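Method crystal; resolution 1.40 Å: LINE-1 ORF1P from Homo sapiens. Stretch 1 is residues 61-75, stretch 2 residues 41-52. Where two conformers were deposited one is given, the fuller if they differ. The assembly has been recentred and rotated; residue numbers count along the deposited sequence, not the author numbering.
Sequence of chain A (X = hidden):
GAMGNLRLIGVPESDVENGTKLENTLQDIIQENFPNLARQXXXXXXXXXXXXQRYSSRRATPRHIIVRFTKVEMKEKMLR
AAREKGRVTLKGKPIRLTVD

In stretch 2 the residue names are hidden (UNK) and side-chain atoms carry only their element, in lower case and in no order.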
# COMPACT_ATOMS: atom_id res chain seq x y z
N THR A 61 16.22 6.03 2.89
CA THR A 61 14.90 6.25 2.33
C THR A 61 13.84 5.45 3.09
O THR A 61 14.17 4.43 3.68
CB THR A 61 14.90 5.83 0.86
OG1 THR A 61 15.24 4.44 0.74
CG2 THR A 61 15.86 6.70 0.03
N PRO A 62 12.60 5.90 3.08
CA PRO A 62 11.56 5.16 3.76
C PRO A 62 11.35 3.80 3.19
O PRO A 62 11.40 3.62 1.96
CB PRO A 62 10.28 6.00 3.58
CG PRO A 62 10.58 6.83 2.43
CD PRO A 62 12.07 7.16 2.52
N ARG A 63 11.08 2.84 4.08
CA ARG A 63 10.88 1.48 3.61
C ARG A 63 9.61 1.37 2.79
O ARG A 63 8.60 2.05 3.09
CB ARG A 63 10.81 0.52 4.77
CG ARG A 63 12.14 0.38 5.51
CD ARG A 63 11.98 -0.37 6.79
NE ARG A 63 11.18 0.36 7.72
CZ ARG A 63 10.82 -0.08 8.89
NH1 ARG A 63 11.15 -1.29 9.27
NH2 ARG A 63 10.14 0.74 9.68
N HIS A 64 9.64 0.47 1.81
CA HIS A 64 8.42 0.07 1.16
C HIS A 64 7.54 -0.68 2.13
O HIS A 64 8.02 -1.25 3.11
CB HIS A 64 8.73 -0.86 -0.02
CG HIS A 64 9.53 -0.25 -1.12
ND1 HIS A 64 9.92 -0.95 -2.25
CD2 HIS A 64 9.97 1.01 -1.29
CE1 HIS A 64 10.58 -0.14 -3.05
NE2 HIS A 64 10.64 1.06 -2.49
N ILE A 65 6.23 -0.64 1.88
CA ILE A 65 5.28 -1.42 2.61
C ILE A 65 4.78 -2.52 1.67
O ILE A 65 4.31 -2.23 0.54
CB ILE A 65 4.09 -0.53 3.07
CG1 ILE A 65 4.51 0.53 4.09
CG2 ILE A 65 2.91 -1.37 3.61
CD1 ILE A 65 3.51 1.66 4.30
N ILE A 66 4.89 -3.77 2.11
CA ILE A 66 4.38 -4.89 1.32
C ILE A 66 2.97 -5.18 1.78
O ILE A 66 2.73 -5.37 2.97
CB ILE A 66 5.26 -6.15 1.49
CG1 ILE A 66 6.72 -5.81 1.19
CG2 ILE A 66 4.72 -7.27 0.64
CD1 ILE A 66 6.91 -5.10 -0.12
N VAL A 67 2.05 -5.19 0.81
CA VAL A 67 0.65 -5.45 1.04
C VAL A 67 0.32 -6.78 0.33
O VAL A 67 0.48 -6.92 -0.88
CB VAL A 67 -0.20 -4.29 0.52
CG1 VAL A 67 -1.71 -4.57 0.79
CG2 VAL A 67 0.29 -2.96 1.07
N ARG A 68 -0.11 -7.78 1.12
CA ARG A 68 -0.42 -9.11 0.53
C ARG A 68 -1.95 -9.23 0.49
O ARG A 68 -2.62 -9.10 1.48
CB ARG A 68 0.18 -10.23 1.37
CG ARG A 68 -0.07 -11.62 0.78
CD ARG A 68 0.77 -12.68 1.50
NE ARG A 68 0.67 -13.99 0.87
CZ ARG A 68 1.07 -15.13 1.44
NH1 ARG A 68 1.61 -15.13 2.66
NH2 ARG A 68 0.93 -16.28 0.79
N PHE A 69 -2.47 -9.42 -0.72
CA PHE A 69 -3.88 -9.53 -0.96
C PHE A 69 -4.29 -10.99 -0.90
O PHE A 69 -3.49 -11.88 -1.22
CB PHE A 69 -4.21 -8.98 -2.34
CG PHE A 69 -4.15 -7.50 -2.42
CD1 PHE A 69 -2.96 -6.83 -2.52
CD2 PHE A 69 -5.30 -6.76 -2.42
CE1 PHE A 69 -2.92 -5.46 -2.61
CE2 PHE A 69 -5.25 -5.38 -2.51
CZ PHE A 69 -4.05 -4.75 -2.56
N THR A 70 -5.52 -11.23 -0.47
CA THR A 70 -6.08 -12.59 -0.48
C THR A 70 -6.21 -13.09 -1.91
O THR A 70 -5.96 -14.28 -2.20
CB THR A 70 -7.43 -12.60 0.25
OG1 THR A 70 -7.25 -12.10 1.59
CG2 THR A 70 -8.07 -13.98 0.25
N LYS A 71 -6.61 -12.18 -2.81
CA LYS A 71 -6.86 -12.53 -4.22
C LYS A 71 -5.86 -11.86 -5.14
O LYS A 71 -5.73 -10.63 -5.10
CB LYS A 71 -8.28 -12.15 -4.64
CG LYS A 71 -9.36 -13.03 -3.94
CD LYS A 71 -10.75 -12.77 -4.46
CE LYS A 71 -10.92 -13.23 -5.90
NZ LYS A 71 -10.68 -14.69 -6.06
N VAL A 72 -5.17 -12.66 -5.95
CA VAL A 72 -4.25 -12.10 -6.93
C VAL A 72 -4.98 -11.19 -7.90
O VAL A 72 -4.46 -10.15 -8.31
CB VAL A 72 -3.50 -13.25 -7.68
CG1 VAL A 72 -2.60 -12.73 -8.78
CG2 VAL A 72 -2.70 -14.05 -6.66
N GLU A 73 -6.19 -11.56 -8.27
CA GLU A 73 -6.95 -10.70 -9.16
C GLU A 73 -7.15 -9.30 -8.59
O GLU A 73 -7.14 -8.30 -9.36
CB GLU A 73 -8.30 -11.35 -9.47
CG GLU A 73 -9.09 -10.63 -10.61
CD GLU A 73 -10.39 -11.29 -10.95
OE1 GLU A 73 -10.58 -12.48 -10.60
OE2 GLU A 73 -11.23 -10.62 -11.60
N MSE A 74 -7.30 -9.19 -7.26
CA MSE A 74 -7.53 -7.91 -6.66
C MSE A 74 -6.24 -7.12 -6.58
O MSE A 74 -6.22 -5.88 -6.85
CB MSE A 74 -8.14 -8.08 -5.28
CG MSE A 74 -8.28 -6.81 -4.55
SE MSE A 74 -9.45 -5.44 -5.42
CE MSE A 74 -11.07 -6.38 -5.21
N LYS A 75 -5.15 -7.78 -6.24
CA LYS A 75 -3.84 -7.12 -6.37
C LYS A 75 -3.69 -6.46 -7.76
O LYS A 75 -3.28 -5.31 -7.89
CB LYS A 75 -2.70 -8.08 -6.14
CG LYS A 75 -1.42 -7.50 -6.18
CD LYS A 75 -0.47 -8.37 -6.64
CE LYS A 75 -0.44 -8.29 -8.14
NZ LYS A 75 0.93 -8.09 -8.64
N UNK A 41 -16.03 -2.61 -0.93
CA UNK A 41 -15.47 -3.06 0.35
C UNK A 41 -15.16 -4.56 0.33
O UNK A 41 -15.48 -5.29 1.27
c UNK A 41 -16.40 -2.71 1.53
N UNK A 42 -14.57 -5.01 -0.77
CA UNK A 42 -14.15 -6.41 -0.86
C UNK A 42 -12.66 -6.53 -1.17
O UNK A 42 -12.25 -7.47 -1.83
c UNK A 42 -14.78 -8.70 -1.76
n UNK A 42 -14.69 -9.37 -2.91
c UNK A 42 -14.96 -7.18 -1.90
o UNK A 42 -14.74 -9.26 -0.64
N UNK A 43 -11.88 -5.57 -0.71
CA UNK A 43 -10.45 -5.70 -0.78
C UNK A 43 -10.11 -6.41 0.55
O UNK A 43 -10.40 -5.91 1.64
c UNK A 43 -9.74 -4.33 -0.87
c UNK A 43 -10.42 -3.29 -1.85
c UNK A 43 -8.28 -4.47 -1.20
N UNK A 44 -9.56 -7.61 0.45
CA UNK A 44 -9.33 -8.46 1.58
C UNK A 44 -7.83 -8.45 1.75
O UNK A 44 -7.15 -9.36 1.38
c UNK A 44 -11.26 -9.85 0.52
n UNK A 44 -11.82 -11.42 -1.28
c UNK A 44 -9.88 -9.88 1.26
o UNK A 44 -12.06 -12.08 0.85
c UNK A 44 -11.74 -11.22 0.04
N UNK A 45 -7.31 -7.34 2.25
CA UNK A 45 -5.88 -7.23 2.46
C UNK A 45 -5.64 -8.15 3.65
O UNK A 45 -6.37 -8.09 4.66
c UNK A 45 -5.56 -3.62 1.14
c UNK A 45 -5.48 -5.14 1.19
c UNK A 45 -5.49 -5.76 2.60
c UNK A 45 -4.10 -5.61 3.26
N UNK A 46 -4.75 -9.11 3.46
CA UNK A 46 -4.31 -10.04 4.52
C UNK A 46 -3.19 -9.62 5.48
O UNK A 46 -3.25 -9.88 6.67
o UNK A 46 -3.05 -13.56 2.52
c UNK A 46 -3.76 -11.28 3.88
c UNK A 46 -4.25 -13.44 2.75
c UNK A 46 -4.81 -12.14 3.25
n UNK A 46 -5.12 -14.43 2.57
N UNK A 47 -2.08 -9.14 4.94
CA UNK A 47 -0.99 -8.68 5.79
C UNK A 47 -0.43 -7.41 5.21
O UNK A 47 -0.41 -7.27 4.01
o UNK A 47 2.15 -11.46 6.27
c UNK A 47 1.05 -9.52 7.04
o UNK A 47 2.47 -10.83 8.37
c UNK A 47 1.96 -10.69 7.24
c UNK A 47 0.13 -9.71 5.85
N UNK A 48 0.08 -6.54 6.07
CA UNK A 48 0.62 -5.21 5.70
C UNK A 48 1.86 -4.99 6.57
O UNK A 48 1.71 -4.90 7.78
c UNK A 48 -2.67 -3.06 5.88
c UNK A 48 -1.70 -4.08 5.37
c UNK A 48 -0.33 -3.99 6.02
c UNK A 48 0.32 -2.67 5.55
N UNK A 49 3.05 -4.83 5.98
CA UNK A 49 4.23 -4.58 6.79
C UNK A 49 5.31 -3.82 6.04
O UNK A 49 5.48 -3.98 4.83
o UNK A 49 6.10 -8.52 7.75
c UNK A 49 4.87 -5.88 7.32
c UNK A 49 5.46 -8.23 6.76
n UNK A 49 4.79 -9.14 6.05
c UNK A 49 5.39 -6.78 6.29
N UNK A 50 6.07 -3.05 6.79
CA UNK A 50 7.29 -2.48 6.24
C UNK A 50 8.29 -3.57 5.96
O UNK A 50 8.32 -4.58 6.68
c UNK A 50 7.04 -0.28 7.47
c UNK A 50 6.37 3.15 6.24
n UNK A 50 6.41 1.98 6.85
n UNK A 50 5.55 4.10 6.71
n UNK A 50 7.16 3.40 5.22
c UNK A 50 7.28 0.87 6.52
c UNK A 50 7.90 -1.48 7.18
N UNK A 51 9.12 -3.36 4.93
CA UNK A 51 10.19 -4.29 4.61
C UNK A 51 11.50 -3.53 4.42
O UNK A 51 11.49 -2.51 3.80
c UNK A 51 9.85 -5.17 3.37
o UNK A 51 10.87 -6.19 3.21
c UNK A 51 9.75 -4.35 2.12
N UNK A 52 12.63 -4.03 4.98
CA UNK A 52 12.69 -5.09 5.94
C UNK A 52 12.13 -4.70 7.30
O UNK A 52 11.72 -3.56 7.56
c UNK A 52 13.93 -3.38 4.81
c UNK A 52 14.83 -4.13 5.77
c UNK A 52 14.21 -5.39 6.05
O HOH W 1 3.25 -8.12 3.99
O HOH W 2 12.05 -1.13 1.53

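Position 41 has one side-chain carbon and touches nothing on stretch 1: Ala-41, the first residue to leave the helix, with positive phi; its short, exposed side chain makes no demand on stretch 1.

Position 42 has two carbons, the second carrying one oxygen and one nitrogen. Its backbone O lies 3.7 Å from Met-74 CE of the selenomethionine. This is Asn-42, whose polar end suits an exposed loop.

At position 43 one carbon carries two more, and one of these end carbons lies 3.4 Å from Phe-69 CE2, at the ring edge. The compact fork is Val-43; its CG1 is also 4.1 Å from Met-74 CG, so it fills space between ring and helix.

Position 44 has three carbons, the third bearing oxygen and nitrogen. Its backbone O accepts hydrogen bonds from Thr-70 OG1 (2.7 Å) and Thr-70 N (3.1 Å). It is Gln-44, whose flexible amide lies along Lys-71, NE2 3.6 Å from Lys-71 CD.

Position 45 bears four carbons forked at the first, one over the face of the Phe-69 ring, 3.7 Å from Phe-69 CE2. It is Ile-45; its second branch, CG2, meets Val-67 CG1 at 3.6 Å.

Position 46 repeats the three-carbon amide; its N donates to Arg-68 O (2.9 Å). This is Gln-46, at the bulge, its exposed long amide reaching Arg-68, with OE1 over one guanidinium face.

At position 47 three carbons end in two oxygens, and the backbone O accepts from Arg-68 N at 2.9 Å: Glu-47, its charge suiting the exposed face.

Position 48 again has four carbons forked at the first, one 3.5 Å from Ile-65 CG2. Ile-48 adds branched apolar surface beside Ile-65 and Val-67.

Position 49 has three carbons, the third carrying one oxygen and one nitrogen. Its N donates to Ile-66 O (3.1 Å) and its O accepts from Ile-66 N (2.8 Å). It is Gln-49, whose NE2 reaches a water bound to Ile-66 O.

Position 50 has three carbons, a nitrogen, then a carbon bearing two nitrogens, one donating to Arg-63 O at 2.9 Å. In Arg-50, Ile-65 CG1 covers one guanidinium face, and NE, NH1 and NH2 also find hydrogen bonds elsewhere in the structure, so a buried charge is well provided for.

At position 51 one carbon carries an oxygen and a carbon, the latter 3.5 Å from Ile-66 CG1: Thr-51, its methyl suited to that neighbour.

Position 52 closes three carbons onto its own N, and its O accepts from Arg-63 NH1 at 2.9 Å: Pro-52, the residue type that best tolerates the preceding cis peptide.

The contact is thus an antiparallel strand pair. Backbone hydrogen bonds fix the register, which shifts by one at the bulge. One face gathers Ile-65, Val-67 and Phe-69 against Ile-45, Ile-48 and Arg-50; the other carries mostly polar side chains.

Stretch 2 41-52: ANVQIQEIQRTP
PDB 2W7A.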